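Local coordinates for membrane lipoprotein family protein (Aeropyrum pernix, PDB 4PEV), which probably serves as the solute-binding protein of an ABC transporter, capturing adenosine, and presumably related nucleosides, for uptake across the cell membrane, at residues Q160-S164 and K394-P398; F263-K267 and Y288-I293. The contacts are given in a common frame with arbitrary orientation. Residues are numbered along the deposited sequence.

Contact 1 of 2, residues Q160-S164 and K394-P398; sequences QEVAS and KFVTP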
# COMPACT_ATOMS: atom_id res chain seq x y z
N GLN C 160 -6.86 4.86 4.89
CA GLN C 160 -6.89 5.30 6.28
C GLN C 160 -7.09 4.10 7.20
O GLN C 160 -6.48 3.99 8.28
CB GLN C 160 -8.00 6.33 6.51
CG GLN C 160 -8.02 7.52 5.55
CD GLN C 160 -9.13 7.44 4.50
OE1 GLN C 160 -9.37 6.41 3.88
NE2 GLN C 160 -9.81 8.56 4.30
N GLU C 161 -7.94 3.18 6.76
CA GLU C 161 -8.37 2.09 7.61
C GLU C 161 -7.16 1.23 7.99
O GLU C 161 -6.87 1.08 9.18
CB GLU C 161 -9.49 1.28 6.94
CG GLU C 161 -10.76 2.11 6.68
CD GLU C 161 -11.98 1.30 6.22
OE1 GLU C 161 -11.93 0.05 6.15
OE2 GLU C 161 -13.01 1.93 5.92
N VAL C 162 -6.44 0.72 7.00
CA VAL C 162 -5.27 -0.15 7.27
C VAL C 162 -4.04 0.61 7.85
O VAL C 162 -3.37 0.09 8.74
CB VAL C 162 -4.87 -0.97 6.02
CG1 VAL C 162 -4.14 -0.12 4.98
CG2 VAL C 162 -4.03 -2.17 6.40
N ALA C 163 -3.76 1.81 7.37
CA ALA C 163 -2.64 2.60 7.86
C ALA C 163 -2.78 2.96 9.34
O ALA C 163 -1.79 3.00 10.07
CB ALA C 163 -2.48 3.87 7.04
N SER C 164 -4.01 3.24 9.76
CA SER C 164 -4.28 3.51 11.17
C SER C 164 -3.92 2.31 12.03
O SER C 164 -3.39 2.49 13.12
CB SER C 164 -5.75 3.92 11.41
OG SER C 164 -6.68 2.87 11.14
N LYS C 394 -15.71 6.09 10.56
CA LYS C 394 -15.50 6.25 9.13
C LYS C 394 -14.67 7.51 8.90
O LYS C 394 -15.01 8.59 9.40
CB LYS C 394 -16.83 6.32 8.37
CG LYS C 394 -16.73 6.16 6.85
CD LYS C 394 -18.03 6.57 6.14
CE LYS C 394 -18.01 6.31 4.64
NZ LYS C 394 -17.91 4.86 4.33
N PHE C 395 -13.58 7.37 8.16
CA PHE C 395 -12.70 8.48 7.87
C PHE C 395 -13.27 9.37 6.76
O PHE C 395 -14.13 8.95 6.00
CB PHE C 395 -11.32 7.95 7.45
CG PHE C 395 -10.60 7.19 8.54
CD1 PHE C 395 -10.78 5.83 8.68
CD2 PHE C 395 -9.72 7.85 9.39
CE1 PHE C 395 -10.11 5.12 9.67
CE2 PHE C 395 -9.05 7.15 10.39
CZ PHE C 395 -9.24 5.79 10.53
N VAL C 396 -12.77 10.60 6.68
CA VAL C 396 -13.15 11.53 5.60
C VAL C 396 -12.14 11.42 4.46
O VAL C 396 -10.95 11.32 4.71
CB VAL C 396 -13.19 13.00 6.08
CG1 VAL C 396 -13.95 13.87 5.08
CG2 VAL C 396 -13.83 13.12 7.45
N THR C 397 -12.61 11.44 3.22
CA THR C 397 -11.74 11.46 2.05
C THR C 397 -11.43 12.91 1.72
O THR C 397 -12.30 13.60 1.20
CB THR C 397 -12.42 10.82 0.81
OG1 THR C 397 -13.44 9.90 1.22
CG2 THR C 397 -11.37 10.11 -0.09
N PRO C 398 -10.21 13.39 2.03
CA PRO C 398 -9.91 14.80 1.71
C PRO C 398 -10.19 15.22 0.25
O PRO C 398 -9.80 14.52 -0.69
CB PRO C 398 -8.41 14.93 2.04
CG PRO C 398 -7.90 13.54 2.24
CD PRO C 398 -9.07 12.72 2.68
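A buried aromatic packing contact joins the first turn of helix 159-181 to the loop between helices 375-389 and 401-412, bringing the C-terminal part of the chain against the body of the fold. Its centre is Phe395, whose ring lies along the helix surface. Gln160 CB sits over one face of this ring, 3.6 Å from its centroid and 19° off the normal, a CH-pi contact. The ring also approaches Glu161 and Ser164: Phe395 CE1 comes within 4.1 Å of Glu161 CA, and Phe395 CZ within 3.9 Å of Ser164 OG. That hydroxyl donates to the backbone one turn back, with Ser164 OG to Glu161 O at 2.7 Å, so a polar group can border the aromatic ring with its proton satisfied. The carboxylate of Glu161 forms a salt bridge with Arg158. Beyond the ring, the Gln160 amide extends along the loop and makes a weak hydrogen bond from Gln160 NE2 to Val396 O, 3.0 Å long but bent to 121°. Tyr207 of helix 196-214 meets Phe395 edge-to-face, and Ile388 of helix 375-389 also touches it. The contact thus packs the C-terminal helical segment against a two-domain periplasmic-binding-protein fold, at the start of the helix that follows strand 152-157.

Contact 2 of 2, residues F263-K267 and Y288-I293; sequences FNAVK and YDPQTI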
# COMPACT_ATOMS: atom_id res chain seq x y z
N PHE C 263 14.08 -0.48 3.14
CA PHE C 263 14.35 -1.78 3.74
C PHE C 263 15.84 -2.00 3.88
O PHE C 263 16.30 -2.49 4.92
CB PHE C 263 13.84 -2.92 2.87
CG PHE C 263 12.35 -3.07 2.84
CD1 PHE C 263 11.55 -2.65 3.90
CD2 PHE C 263 11.74 -3.71 1.77
CE1 PHE C 263 10.17 -2.83 3.85
CE2 PHE C 263 10.37 -3.90 1.72
CZ PHE C 263 9.59 -3.45 2.75
N ASN C 264 16.58 -1.66 2.84
CA ASN C 264 18.01 -1.86 2.87
C ASN C 264 18.71 -0.95 3.86
O ASN C 264 19.71 -1.34 4.43
CB ASN C 264 18.60 -1.72 1.48
CG ASN C 264 18.12 -2.82 0.55
OD1 ASN C 264 17.88 -3.95 0.96
ND2 ASN C 264 17.98 -2.48 -0.71
N ALA C 265 18.18 0.24 4.10
CA ALA C 265 18.75 1.16 5.07
C ALA C 265 18.59 0.64 6.51
O ALA C 265 19.51 0.80 7.34
CB ALA C 265 18.10 2.52 4.93
N VAL C 266 17.44 0.02 6.78
CA VAL C 266 17.13 -0.54 8.10
C VAL C 266 17.96 -1.81 8.34
O VAL C 266 18.33 -2.10 9.48
CB VAL C 266 15.60 -0.81 8.25
CG1 VAL C 266 15.26 -1.43 9.60
CG2 VAL C 266 14.81 0.47 8.05
N LYS C 267 18.28 -2.56 7.28
CA LYS C 267 19.18 -3.72 7.41
C LYS C 267 20.58 -3.32 7.88
O LYS C 267 21.17 -3.97 8.74
CB LYS C 267 19.33 -4.46 6.08
CG LYS C 267 18.08 -5.18 5.62
CD LYS C 267 18.40 -6.41 4.78
CE LYS C 267 18.93 -6.05 3.40
NZ LYS C 267 19.93 -7.07 2.95
N TYR C 288 11.44 -10.44 2.38
CA TYR C 288 12.61 -9.74 1.85
C TYR C 288 13.74 -9.72 2.90
O TYR C 288 14.90 -10.01 2.58
CB TYR C 288 12.24 -8.33 1.34
CG TYR C 288 13.39 -7.56 0.71
CD1 TYR C 288 13.79 -7.79 -0.60
CD2 TYR C 288 14.07 -6.59 1.44
CE1 TYR C 288 14.84 -7.09 -1.17
CE2 TYR C 288 15.13 -5.88 0.88
CZ TYR C 288 15.51 -6.13 -0.42
OH TYR C 288 16.56 -5.41 -0.96
N ASP C 289 13.39 -9.40 4.15
CA ASP C 289 14.27 -9.61 5.31
C ASP C 289 13.42 -9.70 6.56
O ASP C 289 12.94 -8.68 7.04
CB ASP C 289 15.31 -8.50 5.49
CG ASP C 289 16.12 -8.68 6.78
OD1 ASP C 289 16.35 -9.82 7.24
OD2 ASP C 289 16.52 -7.66 7.35
N PRO C 290 13.23 -10.91 7.10
CA PRO C 290 12.24 -11.08 8.17
C PRO C 290 12.71 -10.62 9.57
O PRO C 290 11.87 -10.37 10.45
CB PRO C 290 11.98 -12.60 8.15
CG PRO C 290 12.80 -13.16 7.03
CD PRO C 290 13.90 -12.18 6.80
N GLN C 291 14.01 -10.52 9.77
CA GLN C 291 14.55 -10.01 11.02
C GLN C 291 14.09 -8.58 11.24
O GLN C 291 13.73 -8.21 12.35
CB GLN C 291 16.08 -10.07 11.03
CG GLN C 291 16.67 -11.47 11.22
CD GLN C 291 17.96 -11.68 10.43
OE1 GLN C 291 18.08 -11.22 9.29
NE2 GLN C 291 18.92 -12.39 11.02
N THR C 292 14.10 -7.78 10.19
CA THR C 292 13.71 -6.36 10.29
C THR C 292 12.29 -6.02 9.76
O THR C 292 11.70 -5.02 10.20
CB THR C 292 14.75 -5.45 9.59
OG1 THR C 292 14.79 -5.73 8.18
CG2 THR C 292 16.15 -5.65 10.23
N ILE C 293 11.76 -6.81 8.83
CA ILE C 293 10.45 -6.51 8.24
C ILE C 293 9.42 -7.28 9.03
O ILE C 293 9.14 -8.43 8.75
CB ILE C 293 10.38 -6.84 6.73
CG1 ILE C 293 11.49 -6.09 6.00
CG2 ILE C 293 9.04 -6.41 6.14
CD1 ILE C 293 11.72 -6.54 4.57
O HOH W 1 14.03 -3.87 6.41
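Phe263, on helix 258-271, begins the contact by turning its side chain into the loop that leads from strand 277-282 to strand 293-299. Ile293 CD1 stands almost directly above one face of its ring, 3.8 Å from the centroid and 6° off the normal, in a CH-pi contact. The Tyr288 ring packs obliquely against the same phenylalanine, with 5.7 Å between centroids, 34° between planes and 3.7 Å from Phe263 CD2 to Tyr288 CD2. The backbone of Phe263 contributes as well: an ordered water donates to Phe263 O at 3.0 Å and to Thr292 OG1 at 2.7 Å, bridging helix and loop. At Asn264 the amide end swings toward the loop and accepts the phenolic proton, with Tyr288 OH to Asn264 OD1 at 2.7 Å. Val266 adds apolar packing, its CG1 lying 4.1 Å from Thr292 CB. Lys267 lays its aliphatic part beside the loop, where Lys267 CG is 3.4 Å from Asp289 OD2 and 4.2 Å from Thr292 OG1; its ammonium group turns away, leaving Lys267 NZ 5.6 Å from Asp289 OD2, too far for a salt bridge. Within the loop, Thr292 OG1 donates to Asp289 OD2 at 2.7 Å, and Ile293 N to Asp289 O at 2.8 Å, so the turn is braced internally. Thr292 OG1, donor to Asp289 and acceptor from the water, links this bracing to the helix. The chemistry is therefore that of an apolar centre around Phe263 flanked by a tyrosine-asparagine hydrogen bond and a water bridge, which holds helix and loop together without a salt bridge between them.

In the fold
The two contacts are separate, with centres 27 Å apart and nearest atoms about 14 Å apart, yet each has a side chain within about 11 Å of the bound adenosine. The side chain of Gln160 in contact 1 is about 11 Å from the ligand and about 10 Å from the side chains of the ligand-binding residues Asp142 and Lys299. In contact 2, the side chain of Phe263 is about 9 Å from the adenosine and about 9 Å from the side chain of Asp282. Neither side chain touches the ligand. Contact 2 is local, packing helix 258-271 against the loop between strands 277-282 and 293-299 of the mixed sheet, whereas contact 1 spans 230 residues and encloses it in sequence.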